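Local coordinates for putative N-acetylmuramoyl-L-alanine amidase,autolysin cwp6 (Peptoclostridium difficile, PDB 5J72), which probably cleaves peptidoglycan as a zinc-dependent N-acetylmuramoyl-L-alanine amidase and carries three CWB2 modules that attach it to the cell wall, at residues Glu142-Ile147 against Ser377-Pro382; Ser178-Pro183 against Ala249-Lys254. All coordinates share one frame; numbering follows the deposited sequence.

Contact 1. Residues Glu142-Ile147 against Ser377-Pro382; sequences ETAVEI and SITAGP
Two nearly parallel helices, 140-151 of the first CWB2 module and 375-387 of the third, meet through Ala-144, Ile-147, Thr-379 and Ala-380, joining modules far apart in sequence. Their short segments run 10° apart with the axes 9.4 Å from each other at closest approach. At one end of the patch two methyls face each other, CB of Ala-144 lying 3.7 Å from CG2 of Thr-379. Beyond it Ile-147 reaches across at about a right angle to the threonine side chain. Its CD1 comes within 3.4 Å of Thr-379 OG1 and 3.7 Å of Ala-380 N, with the Ala-380 methyl a little farther off, while its CG2 branch leans on Thr-379 O at 3.5 Å. With chi1 at 57°, Thr-379 holds OG1 between its own backbone N and carbonyl carbon, and CG2 is thereby turned to Ala-144. Ile-418 of strand 411-418 touches both Ile-147 and Ala-380, and Ile-184 and Leu-186 of strand 184-187 pack on Thr-379. The buried threonine hydroxyl turns its weak hydrogen bonds back to Val-375 O and Asp-376 O of its own helix, while Ile-147 CD1 still lies against that oxygen; the helices thus meet by van der Waals packing, aliphatic carbons resting on polar atoms as well as on methyls.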
loop_
_atom_site.group_PDB
_atom_site.type_symbol
_atom_site.label_atom_id
_atom_site.label_comp_id
_atom_site.label_asym_id
_atom_site.label_seq_id
_atom_site.Cartn_x
_atom_site.Cartn_y
_atom_site.Cartn_z
ATOM N N GLU A 142 15.440 -2.999 14.826
ATOM C CA GLU A 142 16.418 -2.187 14.121
ATOM C C GLU A 142 15.799 -1.523 12.934
ATOM O O GLU A 142 16.253 -0.437 12.560
ATOM C CB GLU A 142 17.642 -2.994 13.633
ATOM C CG GLU A 142 18.500 -3.542 14.762
ATOM C CD GLU A 142 17.933 -4.819 15.357
ATOM O OE1 GLU A 142 17.087 -5.484 14.724
ATOM O OE2 GLU A 142 18.325 -5.153 16.482
ATOM N N THR A 143 14.791 -2.155 12.302
ATOM C CA THR A 143 14.155 -1.493 11.169
ATOM C C THR A 143 13.429 -0.205 11.681
ATOM O O THR A 143 13.521 0.819 10.994
ATOM C CB THR A 143 13.163 -2.448 10.467
ATOM O OG1 THR A 143 13.951 -3.339 9.716
ATOM C CG2 THR A 143 12.212 -1.721 9.467
ATOM N N ALA A 144 12.747 -0.271 12.846
ATOM C CA ALA A 144 12.069 0.927 13.367
ATOM C C ALA A 144 13.136 2.049 13.623
ATOM O O ALA A 144 12.876 3.234 13.388
ATOM C CB ALA A 144 11.329 0.607 14.648
ATOM N N VAL A 145 14.323 1.666 14.049
ATOM C CA VAL A 145 15.375 2.675 14.274
ATOM C C VAL A 145 15.798 3.305 12.961
ATOM O O VAL A 145 16.034 4.527 12.903
ATOM C CB VAL A 145 16.575 2.008 15.008
ATOM C CG1 VAL A 145 17.809 2.971 15.036
ATOM C CG2 VAL A 145 16.156 1.672 16.468
ATOM N N GLU A 146 15.919 2.512 11.854
ATOM C CA GLU A 146 16.348 3.159 10.622
ATOM C C GLU A 146 15.290 4.124 10.118
ATOM O O GLU A 146 15.625 5.107 9.475
ATOM C CB GLU A 146 16.667 2.134 9.532
ATOM C CG GLU A 146 17.870 1.260 9.927
ATOM C CD GLU A 146 19.135 2.141 10.173
ATOM O OE1 GLU A 146 19.729 2.064 11.272
ATOM O OE2 GLU A 146 19.488 2.922 9.286
ATOM N N ILE A 147 14.009 3.833 10.399
ATOM C CA ILE A 147 12.919 4.718 9.968
ATOM C C ILE A 147 13.000 6.045 10.770
ATOM O O ILE A 147 12.823 7.136 10.231
ATOM C CB ILE A 147 11.586 3.977 10.195
ATOM C CG1 ILE A 147 11.403 2.844 9.116
ATOM C CG2 ILE A 147 10.404 4.986 10.028
ATOM C CD1 ILE A 147 10.241 1.860 9.517
ATOM N N SER A 377 4.734 -2.186 8.751
ATOM C CA SER A 377 3.854 -1.133 8.197
ATOM C C SER A 377 3.489 -0.166 9.323
ATOM O O SER A 377 3.260 1.011 9.084
ATOM C CB SER A 377 2.583 -1.743 7.614
ATOM O OG SER A 377 2.947 -2.435 6.427
ATOM N N ILE A 378 3.400 -0.676 10.563
ATOM C CA ILE A 378 3.088 0.229 11.689
ATOM C C ILE A 378 4.261 1.215 11.900
ATOM O O ILE A 378 4.034 2.404 11.994
ATOM C CB ILE A 378 2.912 -0.602 13.005
ATOM C CG1 ILE A 378 1.593 -1.364 12.964
ATOM C CG2 ILE A 378 2.837 0.337 14.211
ATOM C CD1 ILE A 378 1.520 -2.330 14.134
ATOM N N THR A 379 5.506 0.704 11.926
ATOM C CA THR A 379 6.603 1.659 12.173
ATOM C C THR A 379 6.836 2.558 10.948
ATOM O O THR A 379 7.297 3.672 11.098
ATOM C CB THR A 379 7.867 0.929 12.589
ATOM O OG1 THR A 379 8.193 -0.029 11.546
ATOM C CG2 THR A 379 7.669 0.229 13.937
ATOM N N ALA A 380 6.506 2.097 9.731
ATOM C CA ALA A 380 6.679 2.970 8.562
ATOM C C ALA A 380 5.598 4.018 8.525
ATOM O O ALA A 380 5.755 5.049 7.890
ATOM C CB ALA A 380 6.610 2.101 7.281
ATOM N N GLY A 381 4.472 3.758 9.208
ATOM C CA GLY A 381 3.332 4.679 9.107
ATOM C C GLY A 381 3.615 6.138 9.375
ATOM O O GLY A 381 3.194 7.007 8.587
ATOM N N PRO A 382 4.291 6.486 10.496
ATOM C CA PRO A 382 4.583 7.920 10.813
ATOM C C PRO A 382 5.411 8.615 9.696
ATOM O O PRO A 382 5.274 9.781 9.422
ATOM C CB PRO A 382 5.311 7.814 12.190
ATOM C CG PRO A 382 4.713 6.600 12.785
ATOM C CD PRO A 382 4.681 5.608 11.618
#

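Contact 2. Residues Ser178-Pro183 against Ala249-Lys254; sequences STYDAP and AKEIDK
Tyr-180, in the last turn of helix 174-180, extends its phenol to Glu-251 of helix 241-253. From CB, which does not itself point at the other helix, chi1 of -65° sets CG beside the backbone N, and the ring end swings nearer to helix 241-253. The ring also packs on Lys-158 and Val-160 of strand 158-163. Farther out, CE1 and CZ each lie 3.8 Å from Glu-251 OE2, which sits at the ring edge, in the ring plane. At the tip, OH donates a hydrogen bond of 2.9 Å to that same OE2, arriving from above the carboxylate plane, 40° out of it; ring and carboxylate planes are 75° apart. With CG anti to its backbone N, Glu-251 carries CG to 3.5 Å from Tyr-180 OH, and a bend at chi2 then swings the carboxylate to the phenol. Its other oxygen, OE1, makes a long salt bridge of 3.7 Å to NZ of Lys-254, one turn on, and the lysine would be expected to favour the charged carboxylate. Beside this polar pair, Thr-179 OG1 rests 3.9 Å from Ile-252 CG2 and as far from CG1, its hydrogen bond going to Pro-175 O in its own helix. Ile-252 continues onto Pro-175 and Leu-176. Asp-181, with positive phi, is the C-prime residue of a Schellman motif that closes helix 174-180 and turns the chain toward strand 184-187. The arrangement is a helix-to-helix contact between the first and second CWB2 modules, with a tyrosine-glutamate bond beside a van der Waals contact of a threonine hydroxyl with an isoleucine.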
loop_
_atom_site.group_PDB
_atom_site.type_symbol
_atom_site.label_atom_id
_atom_site.label_comp_id
_atom_site.label_asym_id
_atom_site.label_seq_id
_atom_site.Cartn_x
_atom_site.Cartn_y
_atom_site.Cartn_z
ATOM N N SER A 178 1.596 10.708 14.033
ATOM C CA SER A 178 1.657 11.756 13.021
ATOM C C SER A 178 1.212 13.087 13.598
ATOM O O SER A 178 1.766 14.139 13.238
ATOM C CB SER A 178 0.762 11.427 11.821
ATOM O OG SER A 178 1.004 10.081 11.399
ATOM N N THR A 179 0.210 13.071 14.497
ATOM C CA THR A 179 -0.217 14.317 15.111
ATOM C C THR A 179 0.928 14.898 15.976
ATOM O O THR A 179 1.105 16.123 16.013
ATOM C CB THR A 179 -1.452 14.032 16.020
ATOM O OG1 THR A 179 -2.530 13.641 15.131
ATOM C CG2 THR A 179 -1.872 15.263 16.808
ATOM N N TYR A 180 1.684 14.019 16.658
ATOM C CA TYR A 180 2.845 14.472 17.432
ATOM C C TYR A 180 4.081 14.740 16.530
ATOM O O TYR A 180 5.052 15.346 16.997
ATOM C CB TYR A 180 3.335 13.357 18.351
ATOM C CG TYR A 180 2.412 12.895 19.459
ATOM C CD1 TYR A 180 1.536 13.777 20.080
ATOM C CD2 TYR A 180 2.454 11.591 19.913
ATOM C CE1 TYR A 180 0.721 13.360 21.136
ATOM C CE2 TYR A 180 1.654 11.164 20.975
ATOM C CZ TYR A 180 0.799 12.055 21.575
ATOM O OH TYR A 180 0.073 11.580 22.624
ATOM N N ASP A 181 4.060 14.234 15.305
ATOM C CA ASP A 181 5.217 14.267 14.369
ATOM C C ASP A 181 6.349 13.518 15.105
ATOM O O ASP A 181 7.420 14.037 15.379
ATOM C CB ASP A 181 5.602 15.718 13.976
ATOM C CG ASP A 181 6.691 15.773 12.888
ATOM O OD1 ASP A 181 6.944 14.710 12.218
ATOM O OD2 ASP A 181 7.288 16.856 12.711
ATOM N N ALA A 182 6.063 12.259 15.436
ATOM C CA ALA A 182 6.967 11.412 16.192
ATOM C C ALA A 182 7.113 10.037 15.570
ATOM O O ALA A 182 6.194 9.566 14.921
ATOM C CB ALA A 182 6.365 11.195 17.581
ATOM N N PRO A 183 8.256 9.401 15.763
ATOM C CA PRO A 183 8.416 8.065 15.244
ATOM C C PRO A 183 7.827 7.036 16.266
ATOM O O PRO A 183 7.619 7.369 17.461
ATOM C CB PRO A 183 9.936 7.878 15.184
ATOM C CG PRO A 183 10.436 8.693 16.386
ATOM C CD PRO A 183 9.496 9.938 16.384
ATOM N N ALA A 249 -8.205 8.493 19.686
ATOM C CA ALA A 249 -8.973 9.540 19.016
ATOM C C ALA A 249 -9.186 10.751 19.964
ATOM O O ALA A 249 -9.142 11.904 19.510
ATOM C CB ALA A 249 -10.335 8.970 18.528
ATOM N N LYS A 250 -9.471 10.498 21.258
ATOM C CA LYS A 250 -9.651 11.642 22.176
ATOM C C LYS A 250 -8.336 12.405 22.361
ATOM O O LYS A 250 -8.331 13.634 22.548
ATOM C CB LYS A 250 -10.116 11.121 23.568
ATOM C CG LYS A 250 -11.557 10.561 23.492
ATOM C CD LYS A 250 -11.924 9.908 24.887
ATOM C CE LYS A 250 -13.328 9.353 24.886
ATOM N NZ LYS A 250 -13.778 9.020 26.268
ATOM N N GLU A 251 -7.213 11.667 22.307
ATOM C CA GLU A 251 -5.920 12.349 22.441
ATOM C C GLU A 251 -5.685 13.251 21.208
ATOM O O GLU A 251 -5.277 14.401 21.337
ATOM C CB GLU A 251 -4.809 11.315 22.619
ATOM C CG GLU A 251 -3.425 11.991 22.601
ATOM C CD GLU A 251 -2.985 12.637 23.955
ATOM O OE1 GLU A 251 -3.750 12.563 24.945
ATOM O OE2 GLU A 251 -1.843 13.202 24.001
ATOM N N ILE A 252 -5.993 12.732 19.981
ATOM C CA ILE A 252 -5.813 13.581 18.812
ATOM C C ILE A 252 -6.700 14.847 18.938
ATOM O O ILE A 252 -6.280 15.952 18.584
ATOM C CB ILE A 252 -6.182 12.756 17.516
ATOM C CG1 ILE A 252 -5.130 11.624 17.298
ATOM C CG2 ILE A 252 -6.230 13.702 16.288
ATOM C CD1 ILE A 252 -5.576 10.513 16.253
ATOM N N ASP A 253 -7.919 14.669 19.448
ATOM C CA ASP A 253 -8.857 15.791 19.584
ATOM C C ASP A 253 -8.325 16.921 20.536
ATOM O O ASP A 253 -8.825 18.048 20.479
ATOM C CB ASP A 253 -10.195 15.250 20.108
ATOM C CG ASP A 253 -11.270 16.267 20.070
ATOM O OD1 ASP A 253 -11.593 16.742 18.968
ATOM O OD2 ASP A 253 -11.766 16.612 21.127
ATOM N N LYS A 254 -7.325 16.622 21.367
ATOM C CA LYS A 254 -6.720 17.669 22.219
ATOM C C LYS A 254 -5.832 18.550 21.382
ATOM O O LYS A 254 -5.512 19.674 21.802
ATOM C CB LYS A 254 -5.842 17.036 23.290
ATOM C CG LYS A 254 -6.591 16.318 24.409
ATOM C CD LYS A 254 -5.518 15.582 25.192
ATOM C CE LYS A 254 -5.893 15.206 26.623
ATOM N NZ LYS A 254 -4.638 15.141 27.516
#

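Both contacts join CWB2 modules through helices, and the first module takes part in each: 142-147 meets the third module, 178-183 meets the second. Contact 1 is buried, a pairing of small and aliphatic side chains; contact 2, farther from the centre of the chain, is only partly buried and adds a phenol-to-carboxylate hydrogen bond to its packing. Each uses a threonine whose hydroxyl bonds back into its own helix, weakly in contact 1, fully in contact 2, while the same oxygen rests against isoleucine. Their centres lie about 17 Å apart, yet they touch, since Pro-382 CB packs 3.4 Å from Ala-182 O, placing the third module against the turn that follows helix 174-180.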